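Local coordinates for protein HIAXHD3 (Humicola insolens, PDB 3ZXK) that hydrolyses alpha-L-arabinofuranosyl side chains, probably of arabinoxylan, as a family 43 glycoside hydrolase, at residues G201-L206 / G226-R231; V207-P210 / E214-L217. All blocks are in the same frame, centred on the assembly; numbering follows the deposited sequence.

How the contacts relate
From the N terminus, strand 202-209 comes first and serves both contacts. Its first part, 201-206, enters contact 1. Its last part, 207-210, enters contact 2. The chain then turns and comes back as 214-217, which closes contact 2 as a short hairpin. It runs on through a second turn to 226-231, where contact 1 closes a wider loop that holds the whole of contact 2. Strand 213-219 lies between the outer two and pairs with both: Ile205 O probably bonds Leu217 N, and Arg231 O probably bonds Val216 N. The contacts thus tie three successive strands of one antiparallel sheet in the family 43 domain.

Contact 1: G201-L206 / G226-R231; sequences GNYYIL and GPYEAR
Ile205 lays its terminal methyl on the ring of Tyr228. Ile205 CD1 stands 3.6 Å from the centroid of the Tyr228 ring, 22° off its normal, a CH-pi contact over one face. The methyl is shifted toward the hydroxyl end, with Ile205 CD1 3.4 Å from Tyr228 CZ. The two side chains cross at about a right angle. Ile205 has CG1 opposite its carbonyl carbon (chi1 -61°), and a nearly extended chi2 of 168° carries CD1 out to the ring. At the far end of the ring, Tyr228 OH lies 3.6 Å from Tyr203 CB. The Tyr203 ring leads away, and its hydroxyl bonds to Asp149. Tyr228 OH bonds to the carbonyl of Pro224, which fixes that end of the ring. Met196 of strand 192-199 touches both Ile205 and Tyr228. Strands 202-206 and 228-231 are not sheet neighbours; their axes pass 8.6 Å apart, and strand 213-219 pairs with each. An alanine in place of Tyr228 would probably leave the Ile205 methyl without its aromatic face and the Pro224 carbonyl without this hydroxyl partner. The contact is apolar, and the hydroxyl meets its polar need before strand 228-232.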
ATOM      1  N   GLY A 201       8.848  22.009 -22.074  1.00  9.85           N
ATOM      2  CA  GLY A 201       8.049  22.362 -23.229  1.00 10.11           C
ATOM      3  C   GLY A 201       7.348  21.208 -23.909  1.00 10.38           C
ATOM      4  O   GLY A 201       6.537  21.434 -24.805  1.00 12.95           O
ATOM      5  N   ASN A 202       7.659  19.975 -23.506  1.00  9.40           N
ATOM      6  CA  ASN A 202       7.117  18.789 -24.153  1.00 10.06           C
ATOM      7  C   ASN A 202       6.233  17.941 -23.241  1.00  7.73           C
ATOM      8  O   ASN A 202       6.393  17.971 -22.034  1.00  7.57           O
ATOM      9  CB  ASN A 202       8.274  17.923 -24.658  1.00 13.10           C
ATOM     10  CG  ASN A 202       9.008  18.538 -25.828  1.00 16.72           C
ATOM     11  OD1 ASN A 202       8.401  18.955 -26.811  1.00 19.15           O
ATOM     12  ND2 ASN A 202      10.327  18.581 -25.737  1.00 22.21           N
ATOM     13  N   TYR A 203       5.341  17.157 -23.830  1.00  5.98           N
ATOM     14  CA  TYR A 203       4.476  16.261 -23.060  1.00  5.72           C
ATOM     15  C   TYR A 203       4.947  14.826 -23.179  1.00  5.29           C
ATOM     16  O   TYR A 203       5.193  14.327 -24.274  1.00  6.23           O
ATOM     17  CB  TYR A 203       3.015  16.366 -23.521  1.00  6.25           C
ATOM     18  CG  TYR A 203       2.458  17.752 -23.290  1.00  6.64           C
ATOM     19  CD1 TYR A 203       2.614  18.753 -24.246  1.00  7.59           C
ATOM     20  CD2 TYR A 203       1.804  18.075 -22.082  1.00  7.07           C
ATOM     21  CE1 TYR A 203       2.153  20.043 -24.038  1.00  9.32           C
ATOM     22  CE2 TYR A 203       1.324  19.367 -21.857  1.00  8.54           C
ATOM     23  CZ  TYR A 203       1.486  20.342 -22.851  1.00  9.10           C
ATOM     24  OH  TYR A 203       1.042  21.652 -22.673  1.00 11.25           O
ATOM     25  N   TYR A 204       5.076  14.187 -22.032  1.00  5.05           N
ATOM     26  CA  TYR A 204       5.488  12.801 -21.936  1.00  5.44           C
ATOM     27  C   TYR A 204       4.435  12.005 -21.178  1.00  5.28           C
ATOM     28  O   TYR A 204       3.827  12.479 -20.197  1.00  5.99           O
ATOM     29  CB  TYR A 204       6.835  12.679 -21.214  1.00  5.24           C
ATOM     30  CG  TYR A 204       7.995  13.342 -21.932  1.00  5.20           C
ATOM     31  CD1 TYR A 204       8.213  14.701 -21.816  1.00  5.60           C
ATOM     32  CD2 TYR A 204       8.879  12.601 -22.739  1.00  5.57           C
ATOM     33  CE1 TYR A 204       9.263  15.320 -22.464  1.00  5.91           C
ATOM     34  CE2 TYR A 204       9.959  13.212 -23.380  1.00  5.66           C
ATOM     35  CZ  TYR A 204      10.115  14.594 -23.266  1.00  5.92           C
ATOM     36  OH  TYR A 204      11.148  15.261 -23.870  1.00  6.72           O
ATOM     37  N   ILE A 205       4.283  10.753 -21.583  1.00  4.83           N
ATOM     38  CA  ILE A 205       3.453   9.816 -20.828  1.00  4.55           C
ATOM     39  C   ILE A 205       4.277   8.550 -20.656  1.00  5.09           C
ATOM     40  O   ILE A 205       4.825   8.034 -21.623  1.00  6.57           O
ATOM     41  CB  ILE A 205       2.107   9.485 -21.537  1.00  5.22           C
ATOM     42  CG1 ILE A 205       1.260  10.751 -21.718  1.00  5.88           C
ATOM     43  CG2 ILE A 205       1.345   8.439 -20.729  1.00  5.22           C
ATOM     44  CD1 ILE A 205       0.079  10.591 -22.650  1.00  5.82           C
ATOM     45  N   LEU A 206       4.405   8.076 -19.426  1.00  4.77           N
ATOM     46  CA  LEU A 206       5.022   6.785 -19.175  1.00  5.27           C
ATOM     47  C   LEU A 206       3.943   5.730 -19.092  1.00  5.13           C
ATOM     48  O   LEU A 206       2.928   5.929 -18.408  1.00  5.06           O
ATOM     49  CB  LEU A 206       5.790   6.813 -17.852  1.00  6.17           C
ATOM     50  CG  LEU A 206       7.305   6.836 -17.986  1.00  8.70           C
ATOM     51  CD1 LEU A 206       7.759   8.155 -18.615  1.00  8.99           C
ATOM     52  CD2 LEU A 206       7.940   6.598 -16.607  1.00 10.16           C
ATOM     53  N   GLY A 226      -1.497  14.923 -28.106  1.00  8.76           N
ATOM     54  CA  GLY A 226      -0.653  14.108 -28.974  1.00 10.12           C
ATOM     55  C   GLY A 226      -0.994  14.272 -30.445  1.00 10.65           C
ATOM     56  O   GLY A 226      -1.288  15.377 -30.891  1.00 11.95           O
ATOM     57  N   PRO A 227      -0.957  13.177 -31.230  1.00 11.22           N
ATOM     58  CA  PRO A 227      -0.638  11.789 -30.868  1.00 10.35           C
ATOM     59  C   PRO A 227       0.768  11.621 -30.308  1.00 10.21           C
ATOM     60  O   PRO A 227       1.599  12.545 -30.398  1.00 11.49           O
ATOM     61  CB  PRO A 227      -0.774  11.026 -32.193  1.00 11.97           C
ATOM     62  CG  PRO A 227      -0.731  12.065 -33.258  1.00 13.87           C
ATOM     63  CD  PRO A 227      -1.269  13.318 -32.667  1.00 12.38           C
ATOM     64  N   TYR A 228       1.020  10.452 -29.731  1.00  9.25           N
ATOM     65  CA  TYR A 228       2.295  10.187 -29.090  1.00  8.20           C
ATOM     66  C   TYR A 228       3.059   9.118 -29.815  1.00  8.65           C
ATOM     67  O   TYR A 228       2.462   8.172 -30.331  1.00  9.95           O
ATOM     68  CB  TYR A 228       2.063   9.725 -27.665  1.00  7.27           C
ATOM     69  CG  TYR A 228       1.631  10.840 -26.729  1.00  6.40           C
ATOM     70  CD1 TYR A 228       0.316  11.317 -26.715  1.00  7.01           C
ATOM     71  CD2 TYR A 228       2.538  11.398 -25.840  1.00  6.23           C
ATOM     72  CE1 TYR A 228      -0.068  12.337 -25.838  1.00  6.32           C
ATOM     73  CE2 TYR A 228       2.172  12.419 -24.963  1.00  6.11           C
ATOM     74  CZ  TYR A 228       0.874  12.897 -24.972  1.00  6.40           C
ATOM     75  OH  TYR A 228       0.504  13.898 -24.090  1.00  6.69           O
ATOM     76  N   GLU A 229       4.383   9.246 -29.800  1.00  8.87           N
ATOM     77  CA  GLU A 229       5.286   8.190 -30.273  1.00  9.60           C
ATOM     78  C   GLU A 229       6.064   7.620 -29.085  1.00  8.99           C
ATOM     79  O   GLU A 229       6.192   8.294 -28.058  1.00  8.09           O
ATOM     80  CB  GLU A 229       6.246   8.722 -31.329  1.00 10.25           C
ATOM     81  CG  GLU A 229       7.248   9.740 -30.813  1.00 12.94           C
ATOM     82  CD  GLU A 229       8.188  10.217 -31.885  1.00 15.64           C
ATOM     83  OE1 GLU A 229       8.385   9.473 -32.863  1.00 20.22           O
ATOM     84  OE2 GLU A 229       8.700  11.347 -31.765  1.00 19.47           O
ATOM     85  N   ALA A 230       6.575   6.392 -29.220  1.00  8.54           N
ATOM     86  CA  ALA A 230       7.178   5.671 -28.088  1.00  8.06           C
ATOM     87  C   ALA A 230       8.658   5.346 -28.286  1.00  7.75           C
ATOM     88  O   ALA A 230       9.120   5.186 -29.422  1.00  9.99           O
ATOM     89  CB  ALA A 230       6.417   4.379 -27.813  1.00  8.97           C
ATOM     90  N   ARG A 231       9.376   5.243 -27.164  1.00  7.86           N
ATOM     91  CA  ARG A 231      10.662   4.557 -27.077  1.00  7.37           C
ATOM     92  C   ARG A 231      10.615   3.664 -25.853  1.00  7.83           C
ATOM     93  O   ARG A 231       9.869   3.912 -24.935  1.00  7.66           O
ATOM     94  CB  ARG A 231      11.814   5.544 -26.876  1.00  7.76           C
ATOM     95  CG  ARG A 231      12.155   6.378 -28.094  1.00  7.70           C
ATOM     96  CD  ARG A 231      13.521   7.025 -27.950  1.00  8.57           C
ATOM     97  NE  ARG A 231      13.808   7.850 -29.120  1.00  8.40           N
ATOM     98  CZ  ARG A 231      14.934   8.522 -29.310  1.00  9.71           C
ATOM     99  NH1 ARG A 231      15.901   8.462 -28.406  1.00 10.30           N
ATOM    100  NH2 ARG A 231      15.091   9.263 -30.409  1.00 11.20           N
TER

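Contact 2: V207-P210 / E214-L217; sequences VTRP and EYVL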
ATOM      1  N   VAL A 207       4.159   4.610 -19.774  1.00  5.56           N
ATOM      2  CA  VAL A 207       3.231   3.472 -19.714  1.00  5.71           C
ATOM      3  C   VAL A 207       3.996   2.177 -19.502  1.00  5.90           C
ATOM      4  O   VAL A 207       5.179   2.101 -19.834  1.00  6.35           O
ATOM      5  CB  VAL A 207       2.334   3.357 -20.991  1.00  5.82           C
ATOM      6  CG1 VAL A 207       1.499   4.611 -21.213  1.00  7.59           C
ATOM      7  CG2 VAL A 207       3.181   3.106 -22.256  1.00  6.45           C
ATOM      8  N   THR A 208       3.318   1.182 -18.946  1.00  6.49           N
ATOM      9  CA  THR A 208       3.884  -0.148 -18.780  1.00  6.95           C
ATOM     10  C   THR A 208       3.247  -1.128 -19.740  1.00  7.33           C
ATOM     11  O   THR A 208       2.038  -1.044 -20.016  1.00  6.79           O
ATOM     12  CB  THR A 208       3.757  -0.672 -17.318  1.00  7.99           C
ATOM     13  OG1 THR A 208       4.445  -1.930 -17.164  1.00  9.38           O
ATOM     14  CG2 THR A 208       2.307  -0.886 -16.905  1.00  8.43           C
ATOM     15  N   ARG A 209       4.065  -2.076 -20.211  1.00  7.44           N
ATOM     16  CA  ARG A 209       3.557  -3.297 -20.815  1.00  8.35           C
ATOM     17  C   ARG A 209       3.580  -4.375 -19.709  1.00  9.05           C
ATOM     18  O   ARG A 209       4.661  -4.822 -19.291  1.00  8.98           O
ATOM     19  CB  ARG A 209       4.412  -3.713 -22.007  1.00 10.06           C
ATOM     20  CG  ARG A 209       3.871  -4.992 -22.636  1.00 12.84           C
ATOM     21  CD  ARG A 209       4.799  -5.564 -23.685  1.00 16.40           C
ATOM     22  NE  ARG A 209       6.055  -6.062 -23.116  1.00 20.73           N
ATOM     23  CZ  ARG A 209       7.059  -6.521 -23.852  1.00 24.04           C
ATOM     24  NH1 ARG A 209       6.940  -6.554 -25.173  1.00 26.34           N
ATOM     25  NH2 ARG A 209       8.171  -6.955 -23.273  1.00 25.16           N
ATOM     26  N   PRO A 210       2.404  -4.747 -19.182  1.00  9.60           N
ATOM     27  CA  PRO A 210       2.426  -5.659 -18.042  1.00 10.47           C
ATOM     28  C   PRO A 210       3.081  -6.991 -18.404  1.00 10.40           C
ATOM     29  O   PRO A 210       2.751  -7.536 -19.451  1.00 11.47           O
ATOM     30  CB  PRO A 210       0.940  -5.921 -17.760  1.00 12.27           C
ATOM     31  CG  PRO A 210       0.220  -4.784 -18.353  1.00 12.75           C
ATOM     32  CD  PRO A 210       1.045  -4.275 -19.500  1.00 10.38           C
ATOM     33  N   GLU A 214       8.578  -0.856 -19.556  1.00  6.54           N
ATOM     34  CA  GLU A 214       8.079   0.513 -19.456  1.00  6.39           C
ATOM     35  C   GLU A 214       8.451   1.243 -20.753  1.00  6.50           C
ATOM     36  O   GLU A 214       9.592   1.132 -21.206  1.00  7.09           O
ATOM     37  CB  GLU A 214       8.698   1.228 -18.266  1.00  6.94           C
ATOM     38  CG  GLU A 214       8.071   2.595 -17.975  1.00  6.52           C
ATOM     39  CD  GLU A 214       6.735   2.489 -17.216  1.00  7.19           C
ATOM     40  OE1 GLU A 214       6.287   1.361 -16.924  1.00  8.00           O
ATOM     41  OE2 GLU A 214       6.118   3.540 -16.932  1.00  7.90           O
ATOM     42  N   TYR A 215       7.478   1.944 -21.337  1.00  6.58           N
ATOM     43  CA  TYR A 215       7.712   2.785 -22.502  1.00  6.53           C
ATOM     44  C   TYR A 215       7.582   4.238 -22.126  1.00  6.02           C
ATOM     45  O   TYR A 215       6.830   4.596 -21.223  1.00  6.06           O
ATOM     46  CB  TYR A 215       6.765   2.423 -23.660  1.00  8.14           C
ATOM     47  CG  TYR A 215       6.808   0.958 -24.073  1.00 11.28           C
ATOM     48  CD1 TYR A 215       8.018   0.279 -24.213  1.00 13.41           C
ATOM     49  CD2 TYR A 215       5.637   0.261 -24.333  1.00 14.09           C
ATOM     50  CE1 TYR A 215       8.057  -1.059 -24.595  1.00 15.69           C
ATOM     51  CE2 TYR A 215       5.657  -1.069 -24.721  1.00 16.57           C
ATOM     52  CZ  TYR A 215       6.875  -1.725 -24.855  1.00 17.57           C
ATOM     53  OH  TYR A 215       6.919  -3.053 -25.227  1.00 21.32           O
ATOM     54  N   VAL A 216       8.370   5.072 -22.780  1.00  5.62           N
ATOM     55  CA  VAL A 216       8.189   6.508 -22.665  1.00  5.27           C
ATOM     56  C   VAL A 216       7.538   7.005 -23.938  1.00  5.40           C
ATOM     57  O   VAL A 216       8.014   6.718 -25.040  1.00  5.53           O
ATOM     58  CB  VAL A 216       9.490   7.278 -22.275  1.00  5.66           C
ATOM     59  CG1 VAL A 216      10.700   6.857 -23.102  1.00  7.09           C
ATOM     60  CG2 VAL A 216       9.243   8.792 -22.364  1.00  5.56           C
ATOM     61  N   LEU A 217       6.403   7.681 -23.803  1.00  4.88           N
ATOM     62  CA  LEU A 217       5.733   8.286 -24.964  1.00  5.33           C
ATOM     63  C   LEU A 217       5.955   9.792 -24.950  1.00  5.37           C
ATOM     64  O   LEU A 217       5.956  10.389 -23.882  1.00  5.43           O
ATOM     65  CB  LEU A 217       4.226   8.021 -24.935  1.00  5.79           C
ATOM     66  CG  LEU A 217       3.764   6.636 -24.508  1.00  6.68           C
ATOM     67  CD1 LEU A 217       2.246   6.581 -24.528  1.00  7.02           C
ATOM     68  CD2 LEU A 217       4.386   5.597 -25.397  1.00  7.41           C
TER
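Val207 and Tyr215 form an antiparallel hydrogen-bonded pair, with Val207 N to Tyr215 O at 3.0 Å and Tyr215 N to Val207 O at 2.8 Å, while Thr208 and Glu214 form the non-hydrogen-bonded pair beside it. Val207 and Tyr215 send their side chains to one face of the sheet. There Val207 CG2 sits 3.9 Å from Tyr215 CB, at the edge of the Tyr215 ring. The other valine methyl, Val207 CG1, meets Leu217 CD1 at 3.9 Å, and these two side chains cross at about a right angle. Further along, the Tyr215 hydroxyl stands over one face of the Arg209 guanidinium, with Tyr215 OH 3.5 Å from Arg209 NH1. The guanidinium and the Tyr215 ring plane are 71° apart, so this is not a flat stack. The polar ends are held from outside: Tyr215 OH bonds to Gln189, and Arg209 NE pairs with Asp212 in the turn. The segments are the two arms of a beta hairpin in the catalytic domain, the five-bladed beta-propeller of family 43. Pro210, at the end of the first arm, lines the glycan pocket and touches a bound xylose. Thr208 and Glu214 lie on the other face. Glu214 bends at chi2 (79°), which folds its carboxylate back across the neighbouring strand. Glu214 OE1 comes 3.3 Å from Thr208 CB. That oxygen takes a weak hydrogen bond from Gln249 N, and Gln249 belongs to the glycan pocket. The Thr208 hydroxyl bonds instead to the carbonyl of Ala213.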